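Local coordinates for cytoplasmic protein (Cryptococcus neoformans var. grubii serotype A, PDB 7LPO) that probably hydrolyses the beta-glucosidic bond of steryl glucosides, as a sterylglucosidase of glycoside hydrolase family 5, at residues 301-315 against 327-339. Numbering follows the deposited sequence.
Sequences EGMRLGMGEAQDVQA and SRQTIDPKGVKLW
A two-stranded antiparallel hairpin, strands 311-319 and 322-331, sets Q311 against I331 and V313 against Q329 as hydrogen-bonded pairs. I331 N reaches Q311 O at 2.8 Å and V313 N reaches Q329 O at 2.8 Å, each answered by the reciprocal bond. Between them D312 faces T330 in a non-hydrogen-bonded pair, with T330 OG1 giving only a weak bond to D312 OD1. On the same side R328 bends at chi3 (99°), which brings NE and NH2 together onto one backbone acceptor, D312 O, from the same face of its plane; the NH2 bond to D312 O measures 3.2 Å. CG of Q314 lies over the centre of one guanidinium face, while E301 OE2 approaches the edge in plane but stays 3.7 Å from R328 NH2, a long salt bridge. On the face carrying Q311, V313, Q329 and I331, V313 CG2 meets I331 CD1 at 3.8 Å, and both side chains rest on P295 of the neighbouring strand 294-295. L305 CD2 touches I331 CG2 and P333 CD, each at 3.9 Å, joining helix 299-306 to this layer. That helix ends in a Schellman motif, G308 N bonding L305 O and E309 N R304 O, with G308 (phi 86°) as C-prime. G335 N, in the type I' turn P333-V336, donates to G308 O in the carbonyl plane, and L338 N to G306 O at 2.9 Å. M307, bent at chi2 and chi3, puts SD obliquely beside W339. Helix end and returning loop are thus joined beside the open end of a beta hairpin, which strand 294-295 extends to a three-stranded antiparallel sheet.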
loop_
_atom_site.group_PDB
_atom_site.type_symbol
_atom_site.label_atom_id
_atom_site.label_comp_id
_atom_site.label_asym_id
_atom_site.label_seq_id
_atom_site.Cartn_x
_atom_site.Cartn_y
_atom_site.Cartn_z
ATOM N N GLU A 301 -18.043 -13.125 -20.179
ATOM C CA GLU A 301 -19.298 -13.094 -19.435
ATOM C C GLU A 301 -19.571 -11.701 -18.881
ATOM O O GLU A 301 -20.722 -11.257 -18.845
ATOM C CB GLU A 301 -19.285 -14.119 -18.303
ATOM C CG GLU A 301 -19.416 -15.560 -18.771
ATOM C CD GLU A 301 -19.402 -16.562 -17.613
ATOM O OE1 GLU A 301 -18.768 -16.282 -16.565
ATOM O OE2 GLU A 301 -20.031 -17.638 -17.754
ATOM N N GLY A 302 -18.529 -10.996 -18.436
ATOM C CA GLY A 302 -18.728 -9.664 -17.891
ATOM C C GLY A 302 -19.138 -8.655 -18.947
ATOM O O GLY A 302 -19.944 -7.759 -18.679
ATOM N N MET A 303 -18.584 -8.786 -20.158
ATOM C CA MET A 303 -18.992 -7.938 -21.271
ATOM C C MET A 303 -20.452 -8.179 -21.644
ATOM O O MET A 303 -21.200 -7.228 -21.892
ATOM C CB MET A 303 -18.083 -8.191 -22.474
ATOM C CG MET A 303 -16.643 -7.707 -22.290
ATOM S SD MET A 303 -15.536 -8.270 -23.608
ATOM C CE MET A 303 -13.950 -7.723 -22.970
ATOM N N ARG A 304 -20.874 -9.444 -21.704
ATOM C CA ARG A 304 -22.284 -9.726 -21.958
ATOM C C ARG A 304 -23.158 -9.132 -20.867
ATOM O O ARG A 304 -24.225 -8.572 -21.147
ATOM C CB ARG A 304 -22.526 -11.229 -22.047
ATOM C CG ARG A 304 -21.918 -11.894 -23.270
ATOM C CD ARG A 304 -21.840 -13.387 -23.041
ATOM N NE ARG A 304 -21.177 -14.094 -24.132
ATOM C CZ ARG A 304 -20.597 -15.283 -24.001
ATOM N NH1 ARG A 304 -20.592 -15.890 -22.819
ATOM N NH2 ARG A 304 -20.020 -15.858 -25.051
ATOM N N LEU A 305 -22.725 -9.257 -19.612
ATOM C CA LEU A 305 -23.455 -8.632 -18.516
ATOM C C LEU A 305 -23.507 -7.119 -18.690
ATOM O O LEU A 305 -24.530 -6.485 -18.417
ATOM C CB LEU A 305 -22.794 -8.996 -17.182
ATOM C CG LEU A 305 -22.989 -10.432 -16.687
ATOM C CD1 LEU A 305 -22.082 -10.712 -15.475
ATOM C CD2 LEU A 305 -24.426 -10.691 -16.322
ATOM N N GLY A 306 -22.397 -6.517 -19.113
ATOM C CA GLY A 306 -22.367 -5.082 -19.322
ATOM C C GLY A 306 -23.260 -4.610 -20.450
ATOM O O GLY A 306 -23.516 -3.406 -20.557
ATOM N N MET A 307 -23.707 -5.523 -21.312
ATOM C CA MET A 307 -24.727 -5.242 -22.312
ATOM C C MET A 307 -26.115 -5.672 -21.840
ATOM O O MET A 307 -27.047 -5.734 -22.647
ATOM C CB MET A 307 -24.376 -5.930 -23.633
ATOM C CG MET A 307 -23.287 -5.227 -24.436
ATOM S SD MET A 307 -23.677 -3.496 -24.853
ATOM C CE MET A 307 -25.171 -3.713 -25.814
ATOM N N GLY A 308 -26.272 -5.959 -20.552
ATOM C CA GLY A 308 -27.570 -6.217 -19.983
ATOM C C GLY A 308 -28.058 -7.642 -20.086
ATOM O O GLY A 308 -29.226 -7.898 -19.766
ATOM N N GLU A 309 -27.214 -8.575 -20.524
ATOM C CA GLU A 309 -27.626 -9.957 -20.729
ATOM C C GLU A 309 -27.328 -10.790 -19.488
ATOM O O GLU A 309 -26.208 -10.775 -18.978
ATOM C CB GLU A 309 -26.909 -10.559 -21.934
ATOM C CG GLU A 309 -27.160 -9.841 -23.234
ATOM C CD GLU A 309 -26.362 -10.445 -24.373
ATOM O OE1 GLU A 309 -25.847 -11.578 -24.205
ATOM O OE2 GLU A 309 -26.243 -9.782 -25.428
ATOM N N ALA A 310 -28.331 -11.523 -19.018
ATOM C CA ALA A 310 -28.167 -12.374 -17.852
ATOM C C ALA A 310 -27.132 -13.459 -18.117
ATOM O O ALA A 310 -27.020 -13.983 -19.231
ATOM C CB ALA A 310 -29.507 -13.007 -17.471
ATOM N N GLN A 311 -26.354 -13.777 -17.084
ATOM C CA GLN A 311 -25.334 -14.813 -17.176
ATOM C C GLN A 311 -25.326 -15.633 -15.894
ATOM O O GLN A 311 -25.648 -15.136 -14.814
ATOM C CB GLN A 311 -23.929 -14.230 -17.420
ATOM C CG GLN A 311 -23.781 -13.465 -18.722
ATOM C CD GLN A 311 -23.796 -14.367 -19.936
ATOM O OE1 GLN A 311 -22.805 -15.023 -20.245
ATOM N NE2 GLN A 311 -24.912 -14.386 -20.644
ATOM N N ASP A 312 -24.957 -16.898 -16.031
ATOM C CA ASP A 312 -24.796 -17.822 -14.916
ATOM C C ASP A 312 -23.300 -17.989 -14.677
ATOM O O ASP A 312 -22.618 -18.663 -15.452
ATOM C CB ASP A 312 -25.460 -19.157 -15.236
ATOM C CG ASP A 312 -25.592 -20.049 -14.021
ATOM O OD1 ASP A 312 -25.707 -19.511 -12.896
ATOM O OD2 ASP A 312 -25.586 -21.292 -14.193
ATOM N N VAL A 313 -22.789 -17.379 -13.613
ATOM C CA VAL A 313 -21.349 -17.260 -13.412
ATOM C C VAL A 313 -20.893 -18.162 -12.279
ATOM O O VAL A 313 -21.631 -18.425 -11.326
ATOM C CB VAL A 313 -20.938 -15.798 -13.132
ATOM C CG1 VAL A 313 -21.547 -14.872 -14.174
ATOM C CG2 VAL A 313 -21.356 -15.372 -11.738
ATOM N N GLN A 314 -19.656 -18.634 -12.396
ATOM C CA GLN A 314 -19.024 -19.406 -11.334
ATOM C C GLN A 314 -18.814 -18.521 -10.114
ATOM O O GLN A 314 -18.437 -17.353 -10.231
ATOM C CB GLN A 314 -17.678 -19.969 -11.806
ATOM C CG GLN A 314 -17.705 -20.614 -13.196
ATOM C CD GLN A 314 -16.312 -20.767 -13.833
ATOM O OE1 GLN A 314 -15.888 -19.932 -14.652
ATOM N NE2 GLN A 314 -15.602 -21.840 -13.467
ATOM N N ALA A 315 -19.081 -19.070 -8.936
ATOM C CA ALA A 315 -18.764 -18.400 -7.686
ATOM C C ALA A 315 -17.667 -19.181 -6.979
ATOM O O ALA A 315 -17.589 -20.409 -7.091
ATOM C CB ALA A 315 -19.983 -18.271 -6.777
ATOM N N SER A 327 -21.176 -22.825 -5.761
ATOM C CA SER A 327 -22.261 -22.937 -6.719
ATOM C C SER A 327 -22.157 -21.837 -7.772
ATOM O O SER A 327 -21.497 -20.815 -7.578
ATOM C CB SER A 327 -23.609 -22.850 -6.013
ATOM O OG SER A 327 -23.740 -21.604 -5.352
ATOM N N ARG A 328 -22.810 -22.067 -8.906
ATOM C CA ARG A 328 -22.978 -21.021 -9.900
ATOM C C ARG A 328 -24.132 -20.119 -9.489
ATOM O O ARG A 328 -25.085 -20.556 -8.841
ATOM C CB ARG A 328 -23.232 -21.622 -11.279
ATOM C CG ARG A 328 -22.002 -22.258 -11.902
ATOM C CD ARG A 328 -22.216 -22.577 -13.381
ATOM N NE ARG A 328 -21.650 -21.567 -14.273
ATOM C CZ ARG A 328 -20.792 -21.824 -15.256
ATOM N NH1 ARG A 328 -20.391 -23.067 -15.484
ATOM N NH2 ARG A 328 -20.332 -20.836 -16.015
ATOM N N GLN A 329 -24.028 -18.845 -9.853
ATOM C CA GLN A 329 -25.020 -17.839 -9.499
ATOM C C GLN A 329 -25.427 -17.067 -10.744
ATOM O O GLN A 329 -24.581 -16.695 -11.561
ATOM C CB GLN A 329 -24.474 -16.874 -8.439
ATOM C CG GLN A 329 -24.397 -17.482 -7.052
ATOM C CD GLN A 329 -23.828 -16.530 -6.025
ATOM O OE1 GLN A 329 -24.216 -15.358 -5.956
ATOM N NE2 GLN A 329 -22.906 -17.027 -5.213
ATOM N N THR A 330 -26.723 -16.837 -10.894
ATOM C CA THR A 330 -27.235 -16.058 -12.010
ATOM C C THR A 330 -27.181 -14.575 -11.665
ATOM O O THR A 330 -27.658 -14.158 -10.603
ATOM C CB THR A 330 -28.666 -16.471 -12.351
ATOM O OG1 THR A 330 -28.678 -17.839 -12.774
ATOM C CG2 THR A 330 -29.229 -15.592 -13.460
ATOM N N ILE A 331 -26.576 -13.791 -12.554
ATOM C CA ILE A 331 -26.621 -12.332 -12.504
ATOM C C ILE A 331 -27.487 -11.883 -13.671
ATOM O O ILE A 331 -27.215 -12.234 -14.829
ATOM C CB ILE A 331 -25.217 -11.711 -12.575
ATOM C CG1 ILE A 331 -24.363 -12.196 -11.393
ATOM C CG2 ILE A 331 -25.305 -10.194 -12.598
ATOM C CD1 ILE A 331 -22.875 -11.946 -11.582
ATOM N N ASP A 332 -28.542 -11.133 -13.372
ATOM C CA ASP A 332 -29.481 -10.678 -14.396
ATOM C C ASP A 332 -29.608 -9.163 -14.348
ATOM O O ASP A 332 -30.369 -8.628 -13.522
ATOM C CB ASP A 332 -30.847 -11.334 -14.205
ATOM C CG ASP A 332 -31.787 -11.076 -15.372
ATOM O OD1 ASP A 332 -31.437 -10.259 -16.260
ATOM O OD2 ASP A 332 -32.873 -11.699 -15.402
ATOM N N PRO A 333 -28.883 -8.428 -15.200
ATOM C CA PRO A 333 -29.044 -6.967 -15.233
ATOM C C PRO A 333 -30.390 -6.519 -15.760
ATOM O O PRO A 333 -30.720 -5.335 -15.621
ATOM C CB PRO A 333 -27.910 -6.501 -16.165
ATOM C CG PRO A 333 -26.985 -7.672 -16.300
ATOM C CD PRO A 333 -27.837 -8.890 -16.129
ATOM N N LYS A 334 -31.155 -7.421 -16.382
ATOM C CA LYS A 334 -32.478 -7.112 -16.924
ATOM C C LYS A 334 -32.416 -5.956 -17.915
ATOM O O LYS A 334 -33.198 -5.003 -17.848
ATOM C CB LYS A 334 -33.472 -6.822 -15.802
ATOM C CG LYS A 334 -33.760 -8.031 -14.928
ATOM C CD LYS A 334 -33.912 -7.638 -13.470
ATOM C CE LYS A 334 -35.166 -8.270 -12.870
ATOM N NZ LYS A 334 -34.932 -9.691 -12.433
ATOM N N GLY A 335 -31.489 -6.058 -18.864
ATOM C CA GLY A 335 -31.365 -5.086 -19.920
ATOM C C GLY A 335 -30.592 -3.842 -19.564
ATOM O O GLY A 335 -30.256 -3.073 -20.469
ATOM N N VAL A 336 -30.297 -3.611 -18.283
ATOM C CA VAL A 336 -29.505 -2.452 -17.898
ATOM C C VAL A 336 -28.086 -2.631 -18.413
ATOM O O VAL A 336 -27.499 -3.715 -18.311
ATOM C CB VAL A 336 -29.534 -2.258 -16.374
ATOM C CG1 VAL A 336 -28.507 -1.241 -15.952
ATOM C CG2 VAL A 336 -30.938 -1.840 -15.919
ATOM N N LYS A 337 -27.532 -1.569 -18.986
ATOM C CA LYS A 337 -26.214 -1.601 -19.600
ATOM C C LYS A 337 -25.243 -0.735 -18.817
ATOM O O LYS A 337 -25.618 0.300 -18.260
ATOM C CB LYS A 337 -26.278 -1.117 -21.051
ATOM C CG LYS A 337 -27.108 -2.022 -21.942
ATOM C CD LYS A 337 -27.235 -1.475 -23.346
ATOM C CE LYS A 337 -28.151 -2.368 -24.178
ATOM N NZ LYS A 337 -28.527 -1.748 -25.484
ATOM N N LEU A 338 -23.983 -1.177 -18.778
ATOM C CA LEU A 338 -22.958 -0.420 -18.069
ATOM C C LEU A 338 -22.661 0.905 -18.756
ATOM O O LEU A 338 -22.234 1.865 -18.107
ATOM C CB LEU A 338 -21.675 -1.248 -17.972
ATOM C CG LEU A 338 -20.454 -0.521 -17.411
ATOM C CD1 LEU A 338 -20.688 -0.199 -15.936
ATOM C CD2 LEU A 338 -19.175 -1.332 -17.582
ATOM N N TRP A 339 -22.888 0.980 -20.054
ATOM C CA TRP A 339 -22.348 2.052 -20.872
ATOM C C TRP A 339 -23.285 3.247 -20.911
ATOM O O TRP A 339 -24.488 3.099 -21.138
ATOM C CB TRP A 339 -22.084 1.523 -22.280
ATOM C CG TRP A 339 -21.335 0.242 -22.222
ATOM C CD1 TRP A 339 -21.831 -1.005 -22.415
ATOM C CD2 TRP A 339 -19.943 0.084 -21.917
ATOM N NE1 TRP A 339 -20.830 -1.938 -22.272
ATOM C CE2 TRP A 339 -19.664 -1.293 -21.952
ATOM C CE3 TRP A 339 -18.911 0.976 -21.613
ATOM C CZ2 TRP A 339 -18.394 -1.803 -21.699
ATOM C CZ3 TRP A 339 -17.643 0.468 -21.358
ATOM C CH2 TRP A 339 -17.399 -0.908 -21.399
HETATM O O HOH W 1 -20.064 -4.694 -22.216
HETATM O O HOH W 2 -17.566 -20.236 -17.421
#